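Local coordinates for protein xylulokinase (Brucella ovis, PDB 5VM1) that probably catalyses the ATP-dependent phosphorylation of D-xylulose to D-xylulose 5-phosphate, as a member of the FGGY family of carbohydrate kinases, at residues 260-265 / 400-405; 282-287 / 295-300; 89-94 / 101-106. One frame throughout, in Å; residues are numbered along the deposited sequence.

Contact 1: 260-265 / 400-405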
loop_
_atom_site.group_PDB
_atom_site.type_symbol
_atom_site.label_atom_id
_atom_site.label_comp_id
_atom_site.label_asym_id
_atom_site.label_seq_id
_atom_site.Cartn_x
_atom_site.Cartn_y
_atom_site.Cartn_z
ATOM N N PHE A 260 7.076 7.923 4.691
ATOM C CA PHE A 260 7.454 6.710 5.380
ATOM C C PHE A 260 8.026 5.716 4.382
ATOM O O PHE A 260 7.615 5.658 3.221
ATOM C CB PHE A 260 6.282 6.086 6.164
ATOM C CG PHE A 260 5.241 5.381 5.313
ATOM C CD1 PHE A 260 5.504 4.156 4.712
ATOM C CD2 PHE A 260 3.947 5.888 5.219
ATOM C CE1 PHE A 260 4.531 3.503 3.957
ATOM C CE2 PHE A 260 2.962 5.235 4.484
ATOM C CZ PHE A 260 3.249 4.037 3.854
ATOM N N VAL A 261 8.962 4.907 4.863
ATOM C CA VAL A 261 9.520 3.801 4.098
ATOM C C VAL A 261 9.141 2.508 4.803
ATOM O O VAL A 261 9.325 2.371 6.016
ATOM C CB VAL A 261 11.051 3.913 3.932
ATOM C CG1 VAL A 261 11.758 4.046 5.286
ATOM C CG2 VAL A 261 11.588 2.738 3.096
ATOM N N SER A 262 8.598 1.582 4.046
ATOM C CA SER A 262 8.116 0.305 4.549
ATOM C C SER A 262 9.055 -0.805 4.081
ATOM O O SER A 262 9.160 -1.073 2.880
ATOM C CB SER A 262 6.696 0.061 4.062
ATOM O OG SER A 262 6.308 -1.259 4.354
ATOM N N LEU A 263 9.753 -1.436 5.021
ATOM C CA LEU A 263 10.648 -2.536 4.677
ATOM C C LEU A 263 9.906 -3.855 4.804
ATOM O O LEU A 263 10.307 -4.763 5.530
ATOM C CB LEU A 263 11.893 -2.524 5.551
ATOM C CG LEU A 263 12.722 -1.263 5.314
ATOM C CD1 LEU A 263 13.824 -1.183 6.317
ATOM C CD2 LEU A 263 13.266 -1.201 3.903
ATOM N N GLY A 264 8.814 -3.946 4.050
ATOM C CA GLY A 264 8.061 -5.172 3.939
ATOM C C GLY A 264 8.590 -6.040 2.815
ATOM O O GLY A 264 9.648 -5.781 2.236
ATOM N N THR A 265 7.805 -7.073 2.478
ATOM C CA THR A 265 8.206 -7.988 1.413
ATOM C C THR A 265 8.659 -7.217 0.192
ATOM O O THR A 265 9.724 -7.485 -0.369
ATOM C CB THR A 265 7.052 -8.921 1.063
ATOM O OG1 THR A 265 6.985 -9.958 2.045
ATOM C CG2 THR A 265 7.250 -9.531 -0.327
ATOM N N THR A 400 10.033 8.189 8.159
ATOM C CA THR A 400 9.610 7.284 9.222
ATOM C C THR A 400 9.593 5.850 8.707
ATOM O O THR A 400 9.084 5.599 7.617
ATOM C CB THR A 400 8.242 7.682 9.702
ATOM O OG1 THR A 400 8.264 9.084 9.997
ATOM C CG2 THR A 400 7.862 6.897 10.927
ATOM N N ALA A 401 10.137 4.902 9.491
ATOM C CA ALA A 401 10.342 3.522 9.031
ATOM C C ALA A 401 9.411 2.526 9.719
ATOM O O ALA A 401 9.311 2.508 10.950
ATOM C CB ALA A 401 11.790 3.075 9.232
ATOM N N VAL A 402 8.750 1.681 8.916
ATOM C CA VAL A 402 7.897 0.599 9.399
ATOM C C VAL A 402 8.165 -0.654 8.575
ATOM O O VAL A 402 8.961 -0.647 7.638
ATOM C CB VAL A 402 6.397 0.958 9.347
ATOM C CG1 VAL A 402 6.153 2.206 10.178
ATOM C CG2 VAL A 402 5.885 1.081 7.885
ATOM N N GLY A 403 7.462 -1.729 8.914
ATOM C CA GLY A 403 7.595 -2.994 8.224
ATOM C C GLY A 403 8.607 -3.884 8.903
ATOM O O GLY A 403 9.377 -3.461 9.764
ATOM N N GLY A 404 8.603 -5.155 8.494
ATOM C CA GLY A 404 9.416 -6.144 9.191
ATOM C C GLY A 404 10.892 -5.793 9.211
ATOM O O GLY A 404 11.544 -5.847 10.258
ATOM N N GLY A 405 11.428 -5.381 8.063
ATOM C CA GLY A 405 12.838 -5.049 7.983
ATOM C C GLY A 405 13.226 -3.914 8.901
ATOM O O GLY A 405 14.397 -3.812 9.285
#

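Contact 2: 282-287 / 295-300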
loop_
_atom_site.group_PDB
_atom_site.type_symbol
_atom_site.label_atom_id
_atom_site.label_comp_id
_atom_site.label_asym_id
_atom_site.label_seq_id
_atom_site.Cartn_x
_atom_site.Cartn_y
_atom_site.Cartn_z
ATOM N N SER A 282 9.370 7.923 -14.613
ATOM C CA SER A 282 10.275 7.301 -13.657
ATOM C C SER A 282 9.591 6.213 -12.833
ATOM O O SER A 282 10.110 5.826 -11.778
ATOM C CB SER A 282 10.857 8.353 -12.724
ATOM O OG SER A 282 10.972 9.598 -13.370
ATOM N N ALA A 283 8.416 5.752 -13.269
ATOM C CA ALA A 283 7.707 4.634 -12.658
ATOM C C ALA A 283 7.418 4.876 -11.174
ATOM O O ALA A 283 7.482 3.954 -10.363
ATOM C CB ALA A 283 8.453 3.319 -12.858
ATOM N N VAL A 284 7.099 6.121 -10.800
ATOM C CA VAL A 284 6.545 6.365 -9.471
ATOM C C VAL A 284 5.025 6.395 -9.601
ATOM O O VAL A 284 4.478 6.723 -10.658
ATOM C CB VAL A 284 7.056 7.664 -8.792
ATOM C CG1 VAL A 284 8.452 8.052 -9.256
ATOM C CG2 VAL A 284 6.070 8.784 -8.967
ATOM N N HIS A 285 4.332 5.942 -8.563
ATOM C CA HIS A 285 2.874 6.055 -8.505
ATOM C C HIS A 285 2.475 7.386 -7.879
ATOM O O HIS A 285 3.120 7.861 -6.937
ATOM C CB HIS A 285 2.261 4.888 -7.724
ATOM C CG HIS A 285 2.380 3.589 -8.450
ATOM N ND1 HIS A 285 1.809 3.379 -9.689
ATOM C CD2 HIS A 285 3.080 2.468 -8.166
ATOM C CE1 HIS A 285 2.109 2.165 -10.114
ATOM N NE2 HIS A 285 2.889 1.595 -9.213
ATOM N N ALA A 286 1.418 7.997 -8.426
ATOM C CA ALA A 286 0.830 9.219 -7.869
ATOM C C ALA A 286 -0.669 8.998 -7.751
ATOM O O ALA A 286 -1.365 8.838 -8.762
ATOM C CB ALA A 286 1.119 10.456 -8.721
ATOM N N PHE A 287 -1.157 9.000 -6.518
ATOM C CA PHE A 287 -2.545 8.718 -6.218
ATOM C C PHE A 287 -3.084 9.819 -5.325
ATOM O O PHE A 287 -2.325 10.499 -4.618
ATOM C CB PHE A 287 -2.718 7.383 -5.475
ATOM C CG PHE A 287 -2.302 6.170 -6.245
ATOM C CD1 PHE A 287 -2.684 5.989 -7.559
ATOM C CD2 PHE A 287 -1.563 5.168 -5.625
ATOM C CE1 PHE A 287 -2.319 4.829 -8.255
ATOM C CE2 PHE A 287 -1.194 4.011 -6.313
ATOM C CZ PHE A 287 -1.575 3.845 -7.633
ATOM N N TRP A 295 -2.735 14.628 -2.140
ATOM C CA TRP A 295 -2.289 13.534 -2.994
ATOM C C TRP A 295 -1.144 12.803 -2.310
ATOM O O TRP A 295 -0.743 13.139 -1.188
ATOM C CB TRP A 295 -1.831 14.042 -4.366
ATOM C CG TRP A 295 -2.951 14.326 -5.298
ATOM C CD1 TRP A 295 -3.411 13.512 -6.309
ATOM C CD2 TRP A 295 -3.792 15.483 -5.300
ATOM N NE1 TRP A 295 -4.479 14.102 -6.942
ATOM C CE2 TRP A 295 -4.728 15.316 -6.353
ATOM C CE3 TRP A 295 -3.846 16.652 -4.524
ATOM C CZ2 TRP A 295 -5.702 16.266 -6.633
ATOM C CZ3 TRP A 295 -4.807 17.589 -4.801
ATOM C CH2 TRP A 295 -5.719 17.399 -5.847
ATOM N N HIS A 296 -0.609 11.789 -2.988
ATOM C CA HIS A 296 0.627 11.166 -2.524
ATOM C C HIS A 296 1.349 10.467 -3.662
ATOM O O HIS A 296 0.748 10.055 -4.661
ATOM C CB HIS A 296 0.381 10.168 -1.382
ATOM C CG HIS A 296 -0.149 8.841 -1.828
ATOM N ND1 HIS A 296 0.665 7.791 -2.182
ATOM C CD2 HIS A 296 -1.420 8.384 -1.935
ATOM C CE1 HIS A 296 -0.078 6.751 -2.514
ATOM N NE2 HIS A 296 -1.348 7.080 -2.364
ATOM N N GLN A 297 2.641 10.275 -3.443
ATOM C CA GLN A 297 3.501 9.506 -4.320
ATOM C C GLN A 297 3.874 8.179 -3.665
ATOM O O GLN A 297 3.901 8.042 -2.438
ATOM C CB GLN A 297 4.764 10.294 -4.667
ATOM C CG GLN A 297 4.543 11.257 -5.779
ATOM C CD GLN A 297 5.455 12.449 -5.724
ATOM O OE1 GLN A 297 6.075 12.737 -4.695
ATOM N NE2 GLN A 297 5.565 13.144 -6.845
ATOM N N MET A 298 4.202 7.205 -4.503
ATOM C CA MET A 298 4.570 5.886 -4.016
ATOM C C MET A 298 5.694 5.368 -4.891
ATOM O O MET A 298 5.525 5.235 -6.104
ATOM C CB MET A 298 3.370 4.932 -4.043
ATOM C CG MET A 298 3.048 4.312 -2.716
ATOM S SD MET A 298 2.019 2.860 -2.880
ATOM C CE MET A 298 0.447 3.499 -3.393
ATOM N N GLY A 299 6.865 5.165 -4.297
ATOM C CA GLY A 299 7.944 4.447 -4.946
ATOM C C GLY A 299 7.910 3.009 -4.475
ATOM O O GLY A 299 7.781 2.741 -3.279
ATOM N N VAL A 300 7.973 2.084 -5.430
ATOM C CA VAL A 300 7.857 0.655 -5.141
ATOM C C VAL A 300 9.167 -0.043 -5.481
ATOM O O VAL A 300 9.607 -0.017 -6.632
ATOM C CB VAL A 300 6.706 -0.010 -5.901
ATOM C CG1 VAL A 300 6.635 -1.468 -5.504
ATOM C CG2 VAL A 300 5.436 0.685 -5.593
#

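Contact 3: 89-94 / 101-106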
loop_
_atom_site.group_PDB
_atom_site.type_symbol
_atom_site.label_atom_id
_atom_site.label_comp_id
_atom_site.label_asym_id
_atom_site.label_seq_id
_atom_site.Cartn_x
_atom_site.Cartn_y
_atom_site.Cartn_z
ATOM N N GLY A 89 -8.402 -4.366 -6.342
ATOM C CA GLY A 89 -9.183 -5.583 -6.558
ATOM C C GLY A 89 -10.484 -5.324 -7.314
ATOM O O GLY A 89 -11.198 -4.354 -7.051
ATOM N N ALA A 90 -10.831 -6.252 -8.214
ATOM C CA ALA A 90 -11.967 -6.100 -9.123
ATOM C C ALA A 90 -13.117 -7.011 -8.704
ATOM O O ALA A 90 -13.082 -8.218 -8.970
ATOM C CB ALA A 90 -11.538 -6.411 -10.553
ATOM N N THR A 91 -14.174 -6.410 -8.129
ATOM C CA THR A 91 -15.379 -7.116 -7.682
ATOM C C THR A 91 -16.533 -6.737 -8.616
ATOM O O THR A 91 -16.987 -5.589 -8.612
ATOM C CB THR A 91 -15.745 -6.749 -6.237
ATOM O OG1 THR A 91 -14.562 -6.514 -5.474
ATOM C CG2 THR A 91 -16.547 -7.870 -5.560
ATOM N N LEU A 92 -17.021 -7.700 -9.397
ATOM C CA LEU A 92 -18.057 -7.459 -10.396
ATOM C C LEU A 92 -19.428 -7.875 -9.847
ATOM O O LEU A 92 -19.634 -9.039 -9.489
ATOM C CB LEU A 92 -17.714 -8.203 -11.691
ATOM C CG LEU A 92 -16.220 -8.202 -12.114
ATOM C CD1 LEU A 92 -16.008 -8.798 -13.512
ATOM C CD2 LEU A 92 -15.520 -6.834 -11.975
ATOM N N LEU A 93 -20.375 -6.936 -9.814
ATOM C CA LEU A 93 -21.719 -7.218 -9.334
ATOM C C LEU A 93 -22.724 -7.097 -10.473
ATOM O O LEU A 93 -22.568 -6.261 -11.370
ATOM C CB LEU A 93 -22.109 -6.271 -8.203
ATOM C CG LEU A 93 -21.095 -6.246 -7.064
ATOM C CD1 LEU A 93 -21.639 -5.442 -5.907
ATOM C CD2 LEU A 93 -20.712 -7.661 -6.625
ATOM N N ASP A 94 -23.791 -7.902 -10.402
ATOM C CA ASP A 94 -24.819 -7.872 -11.436
ATOM C C ASP A 94 -25.898 -6.851 -11.054
ATOM O O ASP A 94 -25.662 -5.959 -10.234
ATOM C CB ASP A 94 -25.396 -9.275 -11.680
ATOM C CG ASP A 94 -26.121 -9.859 -10.470
ATOM O OD1 ASP A 94 -26.328 -9.156 -9.466
ATOM O OD2 ASP A 94 -26.528 -11.037 -10.542
ATOM N N ARG A 101 -18.201 -13.087 -10.232
ATOM C CA ARG A 101 -17.018 -13.929 -10.248
ATOM C C ARG A 101 -16.158 -13.519 -9.071
ATOM O O ARG A 101 -16.316 -12.402 -8.550
ATOM C CB ARG A 101 -16.252 -13.766 -11.566
ATOM C CG ARG A 101 -15.537 -12.451 -11.621
ATOM C CD ARG A 101 -14.607 -12.374 -12.765
ATOM N NE ARG A 101 -13.970 -13.633 -13.138
ATOM C CZ ARG A 101 -13.072 -14.316 -12.430
ATOM N NH1 ARG A 101 -12.674 -13.930 -11.226
ATOM N NH2 ARG A 101 -12.562 -15.408 -12.962
ATOM N N PRO A 102 -15.272 -14.394 -8.602
ATOM C CA PRO A 102 -14.400 -13.996 -7.494
ATOM C C PRO A 102 -13.622 -12.728 -7.824
ATOM O O PRO A 102 -13.316 -12.429 -8.984
ATOM C CB PRO A 102 -13.478 -15.212 -7.297
ATOM C CG PRO A 102 -13.835 -16.167 -8.363
ATOM C CD PRO A 102 -15.180 -15.830 -8.877
ATOM N N CYS A 103 -13.330 -11.962 -6.776
ATOM C CA CYS A 103 -12.551 -10.742 -6.923
ATOM C C CYS A 103 -11.128 -11.038 -7.422
ATOM O O CYS A 103 -10.441 -11.939 -6.926
ATOM C CB CYS A 103 -12.518 -10.012 -5.583
ATOM S SG CYS A 103 -11.520 -8.493 -5.617
ATOM N N ILE A 104 -10.688 -10.272 -8.411
ATOM C CA ILE A 104 -9.364 -10.413 -9.009
ATOM C C ILE A 104 -8.453 -9.407 -8.322
ATOM O O ILE A 104 -8.582 -8.195 -8.524
ATOM C CB ILE A 104 -9.410 -10.213 -10.530
ATOM C CG1 ILE A 104 -10.410 -11.209 -11.149
ATOM C CG2 ILE A 104 -8.014 -10.350 -11.150
ATOM C CD1 ILE A 104 -10.652 -11.050 -12.624
ATOM N N LEU A 105 -7.553 -9.910 -7.484
ATOM C CA LEU A 105 -6.781 -9.112 -6.540
ATOM C C LEU A 105 -5.621 -8.350 -7.215
ATOM O O LEU A 105 -5.287 -8.542 -8.392
ATOM C CB LEU A 105 -6.248 -10.014 -5.424
ATOM C CG LEU A 105 -7.363 -10.827 -4.750
ATOM C CD1 LEU A 105 -6.879 -11.651 -3.572
ATOM C CD2 LEU A 105 -8.490 -9.916 -4.315
ATOM N N TRP A 106 -4.971 -7.511 -6.398
ATOM C CA TRP A 106 -3.877 -6.640 -6.823
ATOM C C TRP A 106 -2.652 -7.431 -7.292
ATOM O O TRP A 106 -1.897 -6.949 -8.145
ATOM C CB TRP A 106 -3.470 -5.736 -5.648
ATOM C CG TRP A 106 -2.912 -6.580 -4.461
ATOM C CD1 TRP A 106 -3.647 -7.175 -3.482
ATOM C CD2 TRP A 106 -1.539 -6.935 -4.199
ATOM N NE1 TRP A 106 -2.826 -7.879 -2.624
ATOM C CE2 TRP A 106 -1.530 -7.750 -3.041
ATOM C CE3 TRP A 106 -0.322 -6.667 -4.838
ATOM C CZ2 TRP A 106 -0.352 -8.272 -2.492
ATOM C CZ3 TRP A 106 0.850 -7.196 -4.287
ATOM C CH2 TRP A 106 0.827 -7.978 -3.127
HETATM O O HOH W 1 -15.572 -10.066 -9.339
#

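Contact 1: 260-265 / 400-405
Val261 sits between Thr400 and Val402 in the parallel register that pairs Phe260 with Thr400, Val261 with Ala401 and Ser262 with Val402. Val261 N donates to Thr400 O (2.8 Å), Val402 N to Val261 O (3.0 Å) and Leu263 N to Val402 O (2.8 Å); the strand directions differ by 23°. After the last bridge, Ser262-Val402, one more backbone bond, Gly405 N to Leu263 O (2.8 Å), ties in the glycine-rich turn.

These are neighbouring strands of the central mixed sheet in the C-terminal half of an actin-like ATPase fold. Both lead into loops whose sequences, around Leu263-Thr265 and Gly403-Gly405, resemble the phosphate 2 and adenosine motifs of that superfamily, consistent with a nucleotide site.

Apolar contacts lie on both sheet faces. On one, Val402 CG2, between its backbone N and carbonyl carbon (N-CA-CB-CG2 near +60°), lies 4.0 Å from Ser262 CB and 4.4 Å from Phe260 CD1; Ala248 and Met251 of helix 243-251 cover this face. On the other, Val261 CG1 meets Ala401 CB at 4.1 Å, beneath helices 367-390 and 409-419. Leu263 CB rests 3.6 Å from Gly405 CA, against the side-chain-free start of the 3-10 turn.

Contact 2: 282-287 / 295-300
Phe287 and His296 face each other as a hydrogen-bonded antiparallel pair: Phe287 N donates to His296 O at 2.9 Å, and His296 N returns a bond to Phe287 O at 2.7 Å. His285 and Met298 repeat the pattern two residues along, with His285 N to Met298 O at 2.8 Å and Met298 N to His285 O at 2.7 Å. Between them, Ala286 opposes Gln297 as a non-hydrogen-bonded pair.

The side chains of the two hydrogen-bonded pairs share one face. Met298 CE approaches the edge of the Phe287 ring near its plane, 3.4 Å from Phe287 CE2. The His296 ring is carried there by CG lying between backbone N and carbonyl carbon (chi1 78°), which brings His296 NE2 to 3.4 Å from Phe287 CB; the two rings are inclined at 66°. His285 offers its ring edge to Val300, CD2 to CG2 at 3.9 Å.

Further out, Phe270 stacks on the His296 ring, while Phe287 lies near Met87, predicted to bind the substrate. On the opposite face, the amide of Gln297 is held by Thr394, Asn273, Gln277 and Ala392.

The hairpin of strands 285-288 and 295-301 forms one border of the C-terminal sheet within this chain: strand 267-273 flanks 295-301, and helix 367-390 packs on Val284 and Gln297.

Contact 3: 89-94 / 101-106
A single antiparallel bridge between Ala90 and Ile104 joins two small two-stranded sheets of the N-terminal FGGY domain, one pairing strand 91-93 with 157-159 and the other 103-104 with 50-51. Segment 89-94 follows directly on His88, which is predicted to bind the substrate. The bridge rests on two backbone bonds, Ala90 N to Ile104 O at 3.0 Å and Ile104 N to Ala90 O at 3.2 Å; in each the donor stands well above the carbonyl plane, by 37° and 38°.

Past the bridge the two segments spread, and the backbones are joined through water 1. It accepts from Leu92 N at 2.8 Å and lies within bonding distance of Arg101 O (2.6 Å) and of Ala90 O, which already takes the Ile104 N-H.

Cys103 turns SG anti to its backbone N (chi1 178°), placing it alongside segment 89-94, 3.7 Å from Gly89 C and 3.6 Å from Thr91 OG1. That hydroxyl is hydrogen-bonded to Leu159 O, and Trp56 of helix 53-70 packs on both side chains. Leu92 and Arg101 run side by side in the same direction, Leu92 CD1 touching the aliphatic Arg101 CD at 3.9 Å. The guanidinium continues to salt bridges with Glu148 through NE and Glu50 through NH1, and NH1 also donates to Pro102 O at 2.8 Å, the oxygen lying close to the guanidinium plane.

From the N terminus, the chain first meets contact 3, where residues 89-94 and 101-106 close a loop of six residues within the N-terminal domain. That loop is complete before contact 1 opens at 260-265 in the C-terminal domain. The chain then makes contact 2, closing a hairpin with seven residues between 282-287 and 295-300, and only at 400-405 does it return to complete contact 1. Contact 2 is therefore nested in the long loop of contact 1, and none of the three cross. Contacts 1 and 2 serve one sheet, separated by strand 267-273, with centres about 16 Å apart. Contact 3 belongs to the other domain, its centre about 24 Å from that of contact 2.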